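PDB 4WRP: uncharacterized protein from Legionella pneumophila subsp. pneumophila, which is of unknown function but is probably an effector, the chain here being its C-terminal all-helical DUF5617 domain. Local coordinates for residues A[37-49]-A[71-83]. Numbering follows the deposited sequence.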
ATOM      1  N   LYS A  37      -1.342   8.461  16.321  1.00 32.35           N
ATOM      2  CA  LYS A  37      -1.076   7.229  15.568  1.00 30.41           C
ATOM      3  C   LYS A  37      -1.134   7.452  14.036  1.00 28.67           C
ATOM      4  O   LYS A  37      -0.250   7.034  13.300  1.00 27.74           O
ATOM      5  CB  LYS A  37      -2.053   6.159  15.961  1.00 30.27           C
ATOM      6  CG  LYS A  37      -1.888   5.739  17.443  1.00 33.33           C
ATOM      7  CD  LYS A  37      -3.047   4.855  17.862  1.00 33.46           C
ATOM      8  CE  LYS A  37      -3.109   4.750  19.368  1.00 36.23           C
ATOM      9  NZ  LYS A  37      -4.147   3.741  19.699  1.00 38.26           N
ATOM     10  N   ILE A  38      -2.210   8.071  13.600  1.00 28.13           N
ATOM     11  CA  ILE A  38      -2.420   8.426  12.193  1.00 27.75           C
ATOM     12  C   ILE A  38      -1.279   9.233  11.667  1.00 26.33           C
ATOM     13  O   ILE A  38      -0.788   8.956  10.598  1.00 25.04           O
ATOM     14  CB  ILE A  38      -3.757   9.181  12.047  1.00 28.58           C
ATOM     15  CG1 ILE A  38      -4.892   8.186  12.326  1.00 29.94           C
ATOM     16  CG2 ILE A  38      -3.918   9.772  10.650  1.00 28.90           C
ATOM     17  CD1 ILE A  38      -6.289   8.791  12.395  1.00 31.23           C
ATOM     18  N   HIS A  39      -0.824  10.238  12.409  1.00 27.97           N
ATOM     19  CA  HIS A  39       0.311  11.028  11.954  1.00 28.85           C
ATOM     20  C   HIS A  39       1.623  10.251  11.807  1.00 27.62           C
ATOM     21  O   HIS A  39       2.331  10.436  10.824  1.00 26.35           O
ATOM     22  CB  HIS A  39       0.571  12.269  12.824  1.00 33.14           C
ATOM     23  CG  HIS A  39       1.451  13.275  12.137  1.00 34.74           C
ATOM     24  ND1 HIS A  39       2.755  13.520  12.532  1.00 37.97           N
ATOM     25  CD2 HIS A  39       1.244  14.026  11.030  1.00 33.93           C
ATOM     26  CE1 HIS A  39       3.296  14.410  11.722  1.00 36.89           C
ATOM     27  NE2 HIS A  39       2.396  14.740  10.808  1.00 40.19           N
ATOM     28  N   ALA A  40       1.943   9.379  12.751  1.00 26.37           N
ATOM     29  CA  ALA A  40       3.130   8.544  12.646  1.00 27.09           C
ATOM     30  C   ALA A  40       3.055   7.626  11.420  1.00 26.33           C
ATOM     31  O   ALA A  40       4.024   7.494  10.667  1.00 25.37           O
ATOM     32  CB  ALA A  40       3.309   7.712  13.937  1.00 28.19           C
ATOM     33  N   ILE A  41       1.868   7.056  11.180  1.00 26.20           N
ATOM     34  CA  ILE A  41       1.667   6.235  10.006  1.00 25.83           C
ATOM     35  C   ILE A  41       1.805   7.091   8.763  1.00 24.17           C
ATOM     36  O   ILE A  41       2.436   6.708   7.774  1.00 23.92           O
ATOM     37  CB  ILE A  41       0.268   5.589  10.027  1.00 26.41           C
ATOM     38  CG1 ILE A  41       0.230   4.544  11.131  1.00 27.53           C
ATOM     39  CG2 ILE A  41      -0.047   4.941   8.678  1.00 26.18           C
ATOM     40  CD1 ILE A  41      -1.155   4.057  11.461  1.00 28.32           C
ATOM     41  N   ARG A  42       1.199   8.251   8.791  1.00 24.41           N
ATOM     42  CA  ARG A  42       1.326   9.158   7.623  1.00 24.16           C
ATOM     43  C   ARG A  42       2.784   9.473   7.280  1.00 24.69           C
ATOM     44  O   ARG A  42       3.225   9.427   6.106  1.00 23.99           O
ATOM     45  CB  ARG A  42       0.584  10.446   7.882  1.00 24.62           C
ATOM     46  CG  ARG A  42       0.560  11.329   6.628  1.00 25.32           C
ATOM     47  CD  ARG A  42       0.365  12.806   6.915  1.00 27.25           C
ATOM     48  NE  ARG A  42       0.341  13.535   5.624  1.00 28.06           N
ATOM     49  CZ  ARG A  42       1.421  13.873   4.911  1.00 29.36           C
ATOM     50  NH1 ARG A  42       2.643  13.584   5.360  1.00 30.43           N
ATOM     51  NH2 ARG A  42       1.298  14.526   3.733  1.00 29.02           N
ATOM     52  N   THR A  43       3.557   9.770   8.318  1.00 25.84           N
ATOM     53  CA  THR A  43       4.987  10.015   8.142  1.00 28.79           C
ATOM     54  C   THR A  43       5.724   8.886   7.435  1.00 28.58           C
ATOM     55  O   THR A  43       6.469   9.115   6.480  1.00 27.62           O
ATOM     56  CB  THR A  43       5.647  10.344   9.491  1.00 31.03           C
ATOM     57  OG1 THR A  43       4.974  11.491   9.998  1.00 33.43           O
ATOM     58  CG2 THR A  43       7.084  10.700   9.290  1.00 32.33           C
ATOM     59  N   VAL A  44       5.474   7.667   7.897  1.00 25.75           N
ATOM     60  CA  VAL A  44       6.107   6.508   7.333  1.00 25.07           C
ATOM     61  C   VAL A  44       5.657   6.257   5.890  1.00 23.47           C
ATOM     62  O   VAL A  44       6.464   5.892   5.028  1.00 22.71           O
ATOM     63  CB  VAL A  44       5.807   5.295   8.229  1.00 25.68           C
ATOM     64  CG1 VAL A  44       6.166   3.995   7.550  1.00 26.11           C
ATOM     65  CG2 VAL A  44       6.561   5.488   9.551  1.00 28.52           C
ATOM     66  N   LEU A  45       4.372   6.397   5.630  1.00 21.80           N
ATOM     67  CA  LEU A  45       3.875   6.250   4.248  1.00 22.66           C
ATOM     68  C   LEU A  45       4.443   7.328   3.349  1.00 22.72           C
ATOM     69  O   LEU A  45       4.812   7.064   2.212  1.00 24.58           O
ATOM     70  CB  LEU A  45       2.340   6.299   4.217  1.00 21.87           C
ATOM     71  CG  LEU A  45       1.580   5.254   4.997  1.00 23.20           C
ATOM     72  CD1 LEU A  45       0.085   5.588   4.794  1.00 23.54           C
ATOM     73  CD2 LEU A  45       1.896   3.855   4.538  1.00 23.23           C
ATOM     74  N   ASP A  46       4.516   8.552   3.840  1.00 25.03           N
ATOM     75  CA  ASP A  46       5.071   9.616   2.990  1.00 26.49           C
ATOM     76  C   ASP A  46       6.528   9.314   2.645  1.00 27.22           C
ATOM     77  O   ASP A  46       6.927   9.433   1.520  1.00 25.99           O
ATOM     78  CB  ASP A  46       4.923  10.960   3.687  1.00 29.65           C
ATOM     79  CG  ASP A  46       5.169  12.149   2.733  1.00 32.84           C
ATOM     80  OD1 ASP A  46       4.824  12.119   1.525  1.00 38.47           O
ATOM     81  OD2 ASP A  46       5.712  13.137   3.219  1.00 37.86           O
ATOM     82  N   ASP A  47       7.303   8.869   3.631  1.00 27.77           N
ATOM     83  CA  ASP A  47       8.691   8.498   3.406  1.00 29.61           C
ATOM     84  C   ASP A  47       8.770   7.408   2.336  1.00 27.79           C
ATOM     85  O   ASP A  47       9.602   7.480   1.423  1.00 28.05           O
ATOM     86  CB  ASP A  47       9.371   8.089   4.726  1.00 31.63           C
ATOM     87  CG  ASP A  47      10.808   7.671   4.531  1.00 34.90           C
ATOM     88  OD1 ASP A  47      11.549   8.490   3.932  1.00 35.06           O
ATOM     89  OD2 ASP A  47      11.177   6.528   4.955  1.00 32.82           O
ATOM     90  N   TYR A  48       7.849   6.455   2.378  1.00 25.91           N
ATOM     91  CA  TYR A  48       7.776   5.400   1.356  1.00 25.80           C
ATOM     92  C   TYR A  48       7.599   5.944  -0.054  1.00 26.22           C
ATOM     93  O   TYR A  48       8.210   5.450  -0.971  1.00 25.15           O
ATOM     94  CB  TYR A  48       6.654   4.419   1.667  1.00 24.78           C
ATOM     95  CG  TYR A  48       6.383   3.350   0.654  1.00 23.33           C
ATOM     96  CD1 TYR A  48       7.293   2.322   0.420  1.00 24.88           C
ATOM     97  CD2 TYR A  48       5.205   3.360  -0.074  1.00 23.74           C
ATOM     98  CE1 TYR A  48       7.039   1.316  -0.482  1.00 24.21           C
ATOM     99  CE2 TYR A  48       4.944   2.382  -1.016  1.00 24.12           C
ATOM    100  CZ  TYR A  48       5.852   1.346  -1.198  1.00 25.47           C
ATOM    101  OH  TYR A  48       5.571   0.376  -2.127  1.00 27.42           O
ATOM    102  N   THR A  49       6.767   6.962  -0.211  1.00 28.34           N
ATOM    103  CA  THR A  49       6.488   7.506  -1.544  1.00 30.39           C
ATOM    104  C   THR A  49       7.618   8.420  -2.024  1.00 32.38           C
ATOM    105  O   THR A  49       7.569   8.874  -3.134  1.00 33.63           O
ATOM    106  CB  THR A  49       5.194   8.301  -1.545  1.00 30.14           C
ATOM    107  OG1 THR A  49       5.371   9.437  -0.696  1.00 32.37           O
ATOM    108  CG2 THR A  49       4.000   7.444  -1.034  1.00 29.94           C
ATOM    109  N   HIS A  71       2.543   0.621  -6.665  1.00 25.65           N
ATOM    110  CA  HIS A  71       2.210   0.514  -5.243  1.00 23.56           C
ATOM    111  C   HIS A  71       2.415   1.847  -4.530  1.00 23.20           C
ATOM    112  O   HIS A  71       1.568   2.283  -3.779  1.00 22.44           O
ATOM    113  CB  HIS A  71       3.014  -0.564  -4.611  1.00 24.22           C
ATOM    114  CG  HIS A  71       2.542  -0.933  -3.250  1.00 24.16           C
ATOM    115  ND1 HIS A  71       3.005  -0.301  -2.124  1.00 26.05           N
ATOM    116  CD2 HIS A  71       1.670  -1.873  -2.819  1.00 25.82           C
ATOM    117  CE1 HIS A  71       2.421  -0.809  -1.057  1.00 25.40           C
ATOM    118  NE2 HIS A  71       1.620  -1.779  -1.450  1.00 25.37           N
ATOM    119  N   VAL A  72       3.522   2.506  -4.838  1.00 24.48           N
ATOM    120  CA  VAL A  72       3.793   3.868  -4.403  1.00 27.15           C
ATOM    121  C   VAL A  72       2.671   4.825  -4.841  1.00 28.72           C
ATOM    122  O   VAL A  72       2.210   5.610  -4.031  1.00 27.80           O
ATOM    123  CB  VAL A  72       5.194   4.305  -4.875  1.00 29.48           C
ATOM    124  CG1 VAL A  72       5.411   5.823  -4.862  1.00 31.66           C
ATOM    125  CG2 VAL A  72       6.239   3.577  -4.031  1.00 31.17           C
ATOM    126  N   LYS A  73       2.225   4.753  -6.098  1.00 31.17           N
ATOM    127  CA  LYS A  73       1.065   5.552  -6.538  1.00 31.58           C
ATOM    128  C   LYS A  73      -0.168   5.330  -5.624  1.00 29.39           C
ATOM    129  O   LYS A  73      -0.798   6.282  -5.203  1.00 27.71           O
ATOM    130  CB  LYS A  73       0.716   5.226  -7.967  1.00 37.72           C
ATOM    131  CG  LYS A  73      -0.024   6.301  -8.752  1.00 48.33           C
ATOM    132  CD  LYS A  73      -1.516   6.437  -8.443  1.00 55.53           C
ATOM    133  CE  LYS A  73      -2.355   5.224  -8.847  1.00 62.51           C
ATOM    134  NZ  LYS A  73      -3.809   5.391  -8.514  1.00 64.63           N
ATOM    135  N   VAL A  74      -0.511   4.082  -5.318  1.00 25.97           N
ATOM    136  CA  VAL A  74      -1.652   3.823  -4.432  1.00 25.69           C
ATOM    137  C   VAL A  74      -1.423   4.411  -3.032  1.00 25.18           C
ATOM    138  O   VAL A  74      -2.315   5.067  -2.479  1.00 23.57           O
ATOM    139  CB  VAL A  74      -1.969   2.308  -4.388  1.00 27.39           C
ATOM    140  CG1 VAL A  74      -3.132   2.017  -3.443  1.00 27.81           C
ATOM    141  CG2 VAL A  74      -2.307   1.846  -5.822  1.00 29.47           C
ATOM    142  N   VAL A  75      -0.232   4.200  -2.454  1.00 24.01           N
ATOM    143  CA  VAL A  75       0.065   4.702  -1.102  1.00 23.60           C
ATOM    144  C   VAL A  75       0.043   6.235  -1.114  1.00 25.42           C
ATOM    145  O   VAL A  75      -0.473   6.871  -0.237  1.00 23.04           O
ATOM    146  CB  VAL A  75       1.360   4.115  -0.582  1.00 24.02           C
ATOM    147  CG1 VAL A  75       1.780   4.755   0.715  1.00 25.79           C
ATOM    148  CG2 VAL A  75       1.173   2.608  -0.352  1.00 23.52           C
ATOM    149  N   ASP A  76       0.505   6.833  -2.184  1.00 26.45           N
ATOM    150  CA  ASP A  76       0.400   8.290  -2.317  1.00 27.72           C
ATOM    151  C   ASP A  76      -1.063   8.786  -2.311  1.00 27.48           C
ATOM    152  O   ASP A  76      -1.377   9.811  -1.686  1.00 25.09           O
ATOM    153  CB  ASP A  76       1.131   8.704  -3.571  1.00 32.15           C
ATOM    154  CG  ASP A  76       1.357  10.171  -3.616  1.00 40.93           C
ATOM    155  OD1 ASP A  76       2.252  10.650  -2.870  1.00 45.79           O
ATOM    156  OD2 ASP A  76       0.575  10.829  -4.344  1.00 45.98           O
ATOM    157  N   ASP A  77      -1.963   8.048  -2.962  1.00 27.20           N
ATOM    158  CA  ASP A  77      -3.398   8.358  -2.876  1.00 29.84           C
ATOM    159  C   ASP A  77      -3.897   8.178  -1.437  1.00 27.35           C
ATOM    160  O   ASP A  77      -4.739   8.927  -0.951  1.00 25.72           O
ATOM    161  CB  ASP A  77      -4.227   7.429  -3.752  1.00 32.88           C
ATOM    162  CG  ASP A  77      -4.025   7.657  -5.247  1.00 38.63           C
ATOM    163  OD1 ASP A  77      -3.478   8.712  -5.651  1.00 46.11           O
ATOM    164  OD2 ASP A  77      -4.407   6.730  -6.013  1.00 44.79           O
ATOM    165  N   ILE A  78      -3.400   7.169  -0.730  1.00 24.76           N
ATOM    166  CA  ILE A  78      -3.852   7.015   0.669  1.00 22.85           C
ATOM    167  C   ILE A  78      -3.366   8.210   1.538  1.00 23.33           C
ATOM    168  O   ILE A  78      -4.089   8.746   2.391  1.00 25.34           O
ATOM    169  CB  ILE A  78      -3.439   5.631   1.212  1.00 22.37           C
ATOM    170  CG1 ILE A  78      -4.164   4.539   0.427  1.00 23.62           C
ATOM    171  CG2 ILE A  78      -3.700   5.525   2.691  1.00 23.20           C
ATOM    172  CD1 ILE A  78      -3.677   3.121   0.722  1.00 24.60           C
ATOM    173  N   VAL A  79      -2.131   8.634   1.365  1.00 24.08           N
ATOM    174  CA  VAL A  79      -1.616   9.782   2.098  1.00 24.95           C
ATOM    175  C   VAL A  79      -2.494  11.007   1.810  1.00 26.36           C
ATOM    176  O   VAL A  79      -2.855  11.764   2.699  1.00 25.87           O
ATOM    177  CB  VAL A  79      -0.167  10.054   1.742  1.00 26.54           C
ATOM    178  CG1 VAL A  79       0.294  11.419   2.270  1.00 26.82           C
ATOM    179  CG2 VAL A  79       0.708   8.915   2.280  1.00 25.52           C
ATOM    180  N   LYS A  80      -2.893  11.165   0.578  1.00 25.47           N
ATOM    181  CA  LYS A  80      -3.835  12.226   0.287  1.00 28.70           C
ATOM    182  C   LYS A  80      -5.179  12.051   1.017  1.00 28.77           C
ATOM    183  O   LYS A  80      -5.753  13.015   1.467  1.00 28.30           O
ATOM    184  CB  LYS A  80      -4.055  12.292  -1.188  1.00 33.60           C
ATOM    185  CG  LYS A  80      -4.586  13.629  -1.645  1.00 43.19           C
ATOM    186  CD  LYS A  80      -4.390  13.789  -3.151  1.00 54.16           C
ATOM    187  CE  LYS A  80      -5.645  14.339  -3.834  1.00 66.98           C
ATOM    188  NZ  LYS A  80      -5.817  13.770  -5.210  1.00 77.14           N
ATOM    189  N   GLU A  81      -5.671  10.819   1.138  1.00 25.68           N
ATOM    190  CA  GLU A  81      -6.874  10.560   1.889  1.00 26.53           C
ATOM    191  C   GLU A  81      -6.730  10.929   3.360  1.00 25.47           C
ATOM    192  O   GLU A  81      -7.711  11.380   3.995  1.00 25.13           O
ATOM    193  CB  GLU A  81      -7.307   9.063   1.761  1.00 27.65           C
ATOM    194  CG  GLU A  81      -7.818   8.657   0.379  1.00 29.23           C
ATOM    195  CD  GLU A  81      -7.949   7.100   0.265  1.00 33.70           C
ATOM    196  OE1 GLU A  81      -7.802   6.335   1.282  1.00 28.23           O
ATOM    197  OE2 GLU A  81      -8.144   6.640  -0.882  1.00 34.73           O
ATOM    198  N   ILE A  82      -5.538  10.712   3.912  1.00 24.53           N
ATOM    199  CA  ILE A  82      -5.226  11.126   5.268  1.00 25.13           C
ATOM    200  C   ILE A  82      -5.297  12.644   5.370  1.00 25.96           C
ATOM    201  O   ILE A  82      -5.952  13.191   6.290  1.00 27.11           O
ATOM    202  CB  ILE A  82      -3.834  10.636   5.738  1.00 25.13           C
ATOM    203  CG1 ILE A  82      -3.821   9.109   5.858  1.00 23.49           C
ATOM    204  CG2 ILE A  82      -3.528  11.191   7.136  1.00 26.02           C
ATOM    205  CD1 ILE A  82      -2.436   8.525   5.975  1.00 22.35           C
ATOM    206  N   ASP A  83      -4.722  13.313   4.381  1.00 26.15           N
ATOM    207  CA  ASP A  83      -4.642  14.767   4.397  1.00 27.32           C
ATOM    208  C   ASP A  83      -6.015  15.345   4.299  1.00 28.24           C
ATOM    209  O   ASP A  83      -6.299  16.362   4.911  1.00 27.74           O
ATOM    210  CB  ASP A  83      -3.705  15.254   3.277  1.00 28.14           C
ATOM    211  CG  ASP A  83      -2.226  14.934   3.608  1.00 31.02           C
ATOM    212  OD1 ASP A  83      -1.948  14.708   4.808  1.00 32.73           O
ATOM    213  OD2 ASP A  83      -1.357  14.845   2.712  1.00 33.09           O
TER
HETATM  214  O   HOH W   1       2.712  10.926  -0.311  1.00 50.69           O
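Leu45 drops as a knob into the hole formed by Val75, Ile78, Val79 and Ile82, centring an antiparallel helix pair (37-49 against 71-83) in this small helical domain; the axes come within 9.2 Å and make an angle of 144°. Its CB rests on Val79 CG2 at 3.6 Å, and CD1 reaches Ile82 CD1. Beyond it, the side chains of Ile38 and Ile82 run past each other in opposite directions, CG2 to CG2 3.8 Å. Arg42 grips Asp83 side-on and nearly coplanar: NE to OD1 at 2.7 Å, NH2 to OD2 at 2.9 Å, each oxygen using its syn lone pair. Val79 CG1 covers one face of the guanidinium. Toward the other end, the Tyr48 ring puts CE2 3.5 Å from Val72 CG2, and Val75 CG1 lies at the ring's edge. With CG anti to the backbone N (chi1 175°), that ring extends to the second helix, where OH and His71 ND1 share a 2.7 Å hydrogen bond, the two rings meeting rim to rim with planes 85° apart. Arg42 NH1 also makes a long salt bridge to Asp46 OD2. At the partly exposed margin, water 1 donates to both Asp46 OD1 and Asp76 OD1, bridging two carboxylates; Asp46 OD1 is also salt-bridged to Lys50. Helix 6-21 lays Trp13 on Leu45 and backs the Tyr48 corner: Tyr9 OH hydrogen-bonds Tyr48 OH, and His10 ND1 hydrogen-bonds His71 NE2.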